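Local coordinates for CRISPR/cas2 protein (Pyrococcus horikoshii OT3, PDB 6K2E), which probably acts in CRISPR-Cas immunity as a small dimeric Cas2 protein that may bind RNA, at residues M4-V9 against A43-L48. Numbering follows the deposited sequence.
Sequences MYVIVV and AQLYEL
L45 reaches from helix 42-55 toward the sheet and sets its two methyl branches against M4 and V6, which rise from the same face of strand 3-11. One branch serves both residues: CD2 of L45 lies 4.0 Å from CE of M4 and also 4.1 Å from CG1 of V6, while CD1 of L45 meets that same V6 CG1 at 4.1 Å. The forked end of the leucine thus straddles a single valine methyl. With CG opposite the backbone N (chi1 178°), L45 is extended off the helix and its fork brought to the sheet. M4 takes a different path, bending at chi2 and chi3 (48°) to turn its terminal methyl toward the leucine, which it crosses at about a right angle. CG1 is the V6 branch that makes the contact. Further along, V8 CG2 and L48 CD2 approach only to 4.9 Å, short of close contact; L24 and L28 touch V8 and L48 alike, and I66 of strand 61-67 touches both M4 and L45. The backbones remain well separated, V6 CA being 8.6 Å from L45 CA. The contact packs the second helix of a ferredoxin-like fold, as in other Cas2 proteins, onto a central strand of its antiparallel sheet. On the other sheet face, I7 packs on Y65 of the second subunit. No hydrogen bond spans the two segments, which leaves branched aliphatic groups and one thioether chain to join helix and sheet through hydrophobic and dispersion forces with little directional demand.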
loop_
_atom_site.group_PDB
_atom_site.type_symbol
_atom_site.label_atom_id
_atom_site.label_comp_id
_atom_site.label_asym_id
_atom_site.label_seq_id
_atom_site.Cartn_x
_atom_site.Cartn_y
_atom_site.Cartn_z
ATOM N N MET A 4 3.723 8.857 -14.413
ATOM C CA MET A 4 3.440 7.602 -13.734
ATOM C C MET A 4 2.442 7.852 -12.615
ATOM O O MET A 4 2.211 8.991 -12.208
ATOM C CB MET A 4 4.697 6.947 -13.139
ATOM C CG MET A 4 5.585 6.200 -14.133
ATOM S SD MET A 4 6.884 7.226 -14.785
ATOM C CE MET A 4 7.476 7.925 -13.241
ATOM N N TYR A 5 1.805 6.778 -12.159
ATOM C CA TYR A 5 1.011 6.806 -10.936
ATOM C C TYR A 5 1.729 6.021 -9.841
ATOM O O TYR A 5 2.288 4.955 -10.108
ATOM C CB TYR A 5 -0.392 6.231 -11.181
ATOM C CG TYR A 5 -1.399 6.648 -10.143
ATOM C CD1 TYR A 5 -1.650 5.861 -9.010
ATOM C CD2 TYR A 5 -2.090 7.831 -10.276
ATOM C CE1 TYR A 5 -2.571 6.264 -8.048
ATOM C CE2 TYR A 5 -3.021 8.230 -9.326
ATOM C CZ TYR A 5 -3.246 7.458 -8.221
ATOM O OH TYR A 5 -4.163 7.892 -7.306
ATOM N N VAL A 6 1.694 6.522 -8.600
ATOM C CA VAL A 6 2.379 5.834 -7.507
ATOM C C VAL A 6 1.438 5.600 -6.333
ATOM O O VAL A 6 0.506 6.371 -6.098
ATOM C CB VAL A 6 3.645 6.576 -7.017
ATOM C CG1 VAL A 6 4.760 6.456 -8.034
ATOM C CG2 VAL A 6 3.343 8.012 -6.718
ATOM N N ILE A 7 1.690 4.513 -5.597
ATOM C CA ILE A 7 1.064 4.238 -4.302
ATOM C C ILE A 7 2.196 4.029 -3.313
ATOM O O ILE A 7 3.078 3.198 -3.550
ATOM C CB ILE A 7 0.151 2.997 -4.312
ATOM C CG1 ILE A 7 -0.997 3.133 -5.288
ATOM C CG2 ILE A 7 -0.452 2.754 -2.932
ATOM C CD1 ILE A 7 -1.777 1.829 -5.411
ATOM N N VAL A 8 2.209 4.820 -2.247
ATOM C CA VAL A 8 3.299 4.849 -1.271
ATOM C C VAL A 8 2.772 4.390 0.080
ATOM O O VAL A 8 1.809 4.964 0.603
ATOM C CB VAL A 8 3.941 6.241 -1.160
ATOM C CG1 VAL A 8 4.820 6.327 0.058
ATOM C CG2 VAL A 8 4.746 6.539 -2.413
ATOM N N VAL A 9 3.377 3.339 0.628
ATOM C CA VAL A 9 3.100 2.881 1.985
ATOM C C VAL A 9 4.389 3.000 2.779
ATOM O O VAL A 9 5.404 2.405 2.394
ATOM C CB VAL A 9 2.582 1.434 2.014
ATOM C CG1 VAL A 9 1.939 1.157 3.322
ATOM C CG2 VAL A 9 1.605 1.164 0.868
ATOM N N ALA A 43 10.846 13.291 -12.813
ATOM C CA ALA A 43 11.709 14.148 -12.012
ATOM C C ALA A 43 11.145 14.336 -10.622
ATOM O O ALA A 43 11.906 14.400 -9.650
ATOM C CB ALA A 43 11.896 15.502 -12.701
ATOM N N GLN A 44 9.820 14.372 -10.502
ATOM C CA GLN A 44 9.218 14.552 -9.195
ATOM C C GLN A 44 9.303 13.271 -8.374
ATOM O O GLN A 44 9.542 13.349 -7.163
ATOM C CB GLN A 44 7.773 15.035 -9.347
ATOM C CG GLN A 44 7.653 16.544 -9.574
ATOM C CD GLN A 44 6.233 16.993 -9.917
ATOM O OE1 GLN A 44 5.260 16.430 -9.421
ATOM N NE2 GLN A 44 6.116 18.034 -10.756
ATOM N N LEU A 45 9.187 12.093 -9.019
ATOM C CA LEU A 45 9.331 10.829 -8.295
ATOM C C LEU A 45 10.760 10.638 -7.801
ATOM O O LEU A 45 10.974 10.197 -6.669
ATOM C CB LEU A 45 8.910 9.647 -9.180
ATOM C CG LEU A 45 9.056 8.231 -8.575
ATOM C CD1 LEU A 45 8.378 8.112 -7.202
ATOM C CD2 LEU A 45 8.561 7.119 -9.488
ATOM N N TYR A 46 11.747 11.006 -8.617
ATOM C CA TYR A 46 13.136 10.940 -8.180
ATOM C C TYR A 46 13.439 11.963 -7.091
ATOM O O TYR A 46 14.302 11.706 -6.240
ATOM C CB TYR A 46 14.077 11.129 -9.364
ATOM C CG TYR A 46 14.425 9.848 -10.098
ATOM C CD1 TYR A 46 15.382 8.976 -9.604
ATOM C CD2 TYR A 46 13.795 9.517 -11.303
ATOM C CE1 TYR A 46 15.698 7.804 -10.285
ATOM C CE2 TYR A 46 14.102 8.361 -11.991
ATOM C CZ TYR A 46 15.055 7.503 -11.484
ATOM O OH TYR A 46 15.360 6.344 -12.173
ATOM N N GLU A 47 12.757 13.120 -7.095
ATOM C CA GLU A 47 12.994 14.106 -6.040
ATOM C C GLU A 47 12.427 13.639 -4.704
ATOM O O GLU A 47 13.084 13.775 -3.662
ATOM C CB GLU A 47 12.395 15.457 -6.437
ATOM C CG GLU A 47 12.865 16.661 -5.607
ATOM C CD GLU A 47 12.162 17.960 -6.018
ATOM O OE1 GLU A 47 10.918 18.020 -5.931
ATOM O OE2 GLU A 47 12.846 18.916 -6.456
ATOM N N LEU A 48 11.230 13.050 -4.738
ATOM C CA LEU A 48 10.587 12.516 -3.547
ATOM C C LEU A 48 11.396 11.386 -2.943
ATOM O O LEU A 48 11.580 11.333 -1.721
ATOM C CB LEU A 48 9.193 12.022 -3.909
ATOM C CG LEU A 48 8.469 11.214 -2.848
ATOM C CD1 LEU A 48 8.213 12.070 -1.602
ATOM C CD2 LEU A 48 7.186 10.700 -3.427
#